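Local coordinates for saposin-like protein (Necator americanus, PDB 3S63) that probably binds lipids and interacts with membranes, as a hookworm member of the saposin-like family, at residues 27-32 with 57-61. Residues are numbered along the deposited sequence; the frame is centred on the assembly and turned at random.
Sequences SRRKLV and SDLIF
Phe61 lays its ring against the start of helix 28-39, with Arg28 CB over one face and Leu31 CD1 at the edge. Phe61 has chi1 t (177°), and Phe61 CE1 lies 3.4 Å from Arg28 N. Ser27 is the N-cap of that helix: its OG accepts a weak capping bond from Lys30 N at 3.3 Å. Residues 28-32 and 57-61 are helical, the latter kinked where Asp58 N and Leu59 N make no bond to the turn before. These short axes pass 10.1 Å apart at 102°. The register pairs Arg28 with Phe61 (CA to CA 6.1 Å) and Val32 with Ser57 (CA to CA 6.8 Å). Arg28 has its CB sideways, but its long side chain reaches helix 46-65. Arg28 NE donates to Ser57 OG at 3.3 Å, and Arg28 NH2 adds a weak bond to Ser57 OG, also at 3.3 Å. The Ser57 CA-to-CB bond points toward segment 27-32, with chi1 p (69°). Asp58 CB lies over one face of the guanidinium, and the carboxylate turns away. Leu31 CD1 makes an apolar contact with Phe61 CB at 3.7 Å, and Val32 CG2 is in van der Waals contact with Ser57 CB at 3.7 Å. Leu31 also touches Val17 of helix 3-20, and Phe61 touches Ile25, in the loop before helix 28-39. The contact thus joins helix 28-39 with helix 46-65 in a small, disulfide-linked all-helical domain, the saposin-like fold.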
ATOM      1  N   SER A  27      -7.333  13.037   3.792  1.00 34.40           N
ATOM      2  CA  SER A  27      -7.446  12.649   5.189  1.00 35.58           C
ATOM      3  C   SER A  27      -7.346  11.126   5.306  1.00 38.23           C
ATOM      4  O   SER A  27      -7.666  10.404   4.353  1.00 37.22           O
ATOM      5  CB  SER A  27      -8.773  13.137   5.774  1.00 33.40           C
ATOM      6  OG  SER A  27      -9.849  12.317   5.343  1.00 35.06           O
ATOM      7  N   ARG A  28      -6.902  10.636   6.461  1.00 30.78           N
ATOM      8  CA  ARG A  28      -6.786   9.197   6.662  1.00 27.73           C
ATOM      9  C   ARG A  28      -8.104   8.478   6.366  1.00 33.24           C
ATOM     10  O   ARG A  28      -8.099   7.473   5.664  1.00 35.27           O
ATOM     11  CB  ARG A  28      -6.333   8.897   8.076  1.00 29.26           C
ATOM     12  CG  ARG A  28      -5.192   7.915   8.190  1.00 26.95           C
ATOM     13  CD  ARG A  28      -4.768   7.858   9.645  1.00 29.33           C
ATOM     14  NE  ARG A  28      -4.828   6.502  10.192  1.00 32.88           N
ATOM     15  CZ  ARG A  28      -5.144   6.214  11.449  1.00 30.93           C
ATOM     16  NH1 ARG A  28      -5.449   7.175  12.312  1.00 31.26           N
ATOM     17  NH2 ARG A  28      -5.157   4.957  11.842  1.00 36.71           N
ATOM     18  N   ARG A  29      -9.229   8.980   6.882  1.00 29.03           N
ATOM     19  CA  ARG A  29     -10.509   8.331   6.593  1.00 30.10           C
ATOM     20  C   ARG A  29     -10.683   8.161   5.097  1.00 33.05           C
ATOM     21  O   ARG A  29     -11.082   7.092   4.644  1.00 33.87           O
ATOM     22  CB  ARG A  29     -11.709   9.094   7.199  1.00 29.09           C
ATOM     23  N   LYS A  30     -10.373   9.205   4.325  1.00 36.94           N
ATOM     24  CA  LYS A  30     -10.527   9.141   2.874  1.00 32.73           C
ATOM     25  C   LYS A  30      -9.508   8.228   2.226  1.00 35.71           C
ATOM     26  O   LYS A  30      -9.854   7.429   1.368  1.00 41.65           O
ATOM     27  CB  LYS A  30     -10.444  10.519   2.234  1.00 37.36           C
ATOM     28  CG  LYS A  30     -10.882  10.528   0.772  1.00 39.12           C
ATOM     29  CD  LYS A  30     -12.388  10.308   0.637  1.00 42.57           C
ATOM     30  CE  LYS A  30     -12.783   9.780  -0.750  1.00 47.77           C
ATOM     31  NZ  LYS A  30     -12.253  10.615  -1.880  1.00 42.69           N
ATOM     32  N   LEU A  31      -8.249   8.363   2.626  1.00 34.65           N
ATOM     33  CA  LEU A  31      -7.203   7.444   2.204  1.00 34.05           C
ATOM     34  C   LEU A  31      -7.652   5.987   2.348  1.00 36.75           C
ATOM     35  O   LEU A  31      -7.483   5.173   1.443  1.00 37.51           O
ATOM     36  CB  LEU A  31      -5.962   7.663   3.061  1.00 37.95           C
ATOM     37  CG  LEU A  31      -4.605   7.483   2.382  1.00 39.83           C
ATOM     38  CD1 LEU A  31      -3.569   7.069   3.389  1.00 32.85           C
ATOM     39  CD2 LEU A  31      -4.681   6.471   1.253  1.00 40.04           C
ATOM     40  N   VAL A  32      -8.221   5.669   3.505  1.00 33.70           N
ATOM     41  CA  VAL A  32      -8.656   4.322   3.836  1.00 30.31           C
ATOM     42  C   VAL A  32      -9.805   3.809   2.959  1.00 31.34           C
ATOM     43  O   VAL A  32      -9.814   2.648   2.554  1.00 33.63           O
ATOM     44  CB  VAL A  32      -9.058   4.254   5.319  1.00 33.04           C
ATOM     45  CG1 VAL A  32      -9.585   2.881   5.681  1.00 31.31           C
ATOM     46  CG2 VAL A  32      -7.873   4.598   6.187  1.00 31.85           C
ATOM     47  N   SER A  57      -2.723   1.895   8.358  1.00 33.63           N
ATOM     48  CA  SER A  57      -3.158   3.059   7.576  1.00 29.68           C
ATOM     49  C   SER A  57      -2.480   4.344   8.040  1.00 30.13           C
ATOM     50  O   SER A  57      -2.292   5.255   7.250  1.00 33.26           O
ATOM     51  CB  SER A  57      -4.692   3.209   7.541  1.00 28.69           C
ATOM     52  OG  SER A  57      -5.259   3.580   8.792  1.00 29.66           O
ATOM     53  N   ASP A  58      -2.114   4.407   9.318  1.00 29.83           N
ATOM     54  CA  ASP A  58      -1.424   5.573   9.858  1.00 26.44           C
ATOM     55  C   ASP A  58      -0.019   5.691   9.294  1.00 28.48           C
ATOM     56  O   ASP A  58       0.415   6.771   8.921  1.00 31.65           O
ATOM     57  CB  ASP A  58      -1.409   5.561  11.394  1.00 30.41           C
ATOM     58  CG  ASP A  58      -0.802   4.273  11.990  1.00 35.02           C
ATOM     59  OD1 ASP A  58      -0.438   3.337  11.245  1.00 31.08           O
ATOM     60  OD2 ASP A  58      -0.698   4.200  13.233  1.00 32.15           O
ATOM     61  N   LEU A  59       0.688   4.573   9.212  1.00 29.29           N
ATOM     62  CA  LEU A  59       2.016   4.576   8.623  1.00 25.58           C
ATOM     63  C   LEU A  59       1.935   4.897   7.133  1.00 29.89           C
ATOM     64  O   LEU A  59       2.710   5.704   6.631  1.00 33.53           O
ATOM     65  CB  LEU A  59       2.700   3.236   8.835  1.00 27.77           C
ATOM     66  CG  LEU A  59       4.025   3.054   8.095  1.00 29.99           C
ATOM     67  CD1 LEU A  59       5.201   3.524   8.952  1.00 26.82           C
ATOM     68  CD2 LEU A  59       4.194   1.591   7.680  1.00 26.58           C
ATOM     69  N   ILE A  60       0.994   4.280   6.421  1.00 30.47           N
ATOM     70  CA  ILE A  60       0.811   4.586   5.001  1.00 29.45           C
ATOM     71  C   ILE A  60       0.402   6.040   4.755  1.00 29.73           C
ATOM     72  O   ILE A  60       0.853   6.653   3.805  1.00 34.89           O
ATOM     73  CB  ILE A  60      -0.211   3.648   4.351  1.00 28.74           C
ATOM     74  CG1 ILE A  60       0.207   2.208   4.590  1.00 27.39           C
ATOM     75  CG2 ILE A  60      -0.324   3.923   2.863  1.00 27.06           C
ATOM     76  CD1 ILE A  60      -0.921   1.217   4.383  1.00 36.48           C
ATOM     77  N   PHE A  61      -0.445   6.589   5.615  1.00 27.20           N
ATOM     78  CA  PHE A  61      -0.885   7.966   5.476  1.00 26.36           C
ATOM     79  C   PHE A  61       0.294   8.889   5.648  1.00 29.90           C
ATOM     80  O   PHE A  61       0.547   9.742   4.803  1.00 33.98           O
ATOM     81  CB  PHE A  61      -1.956   8.292   6.507  1.00 29.22           C
ATOM     82  CG  PHE A  61      -2.426   9.725   6.479  1.00 29.51           C
ATOM     83  CD1 PHE A  61      -3.304  10.169   5.491  1.00 32.04           C
ATOM     84  CD2 PHE A  61      -2.032  10.618   7.467  1.00 29.48           C
ATOM     85  CE1 PHE A  61      -3.762  11.500   5.476  1.00 30.48           C
ATOM     86  CE2 PHE A  61      -2.488  11.943   7.468  1.00 32.05           C
ATOM     87  CZ  PHE A  61      -3.351  12.385   6.467  1.00 31.01           C
TER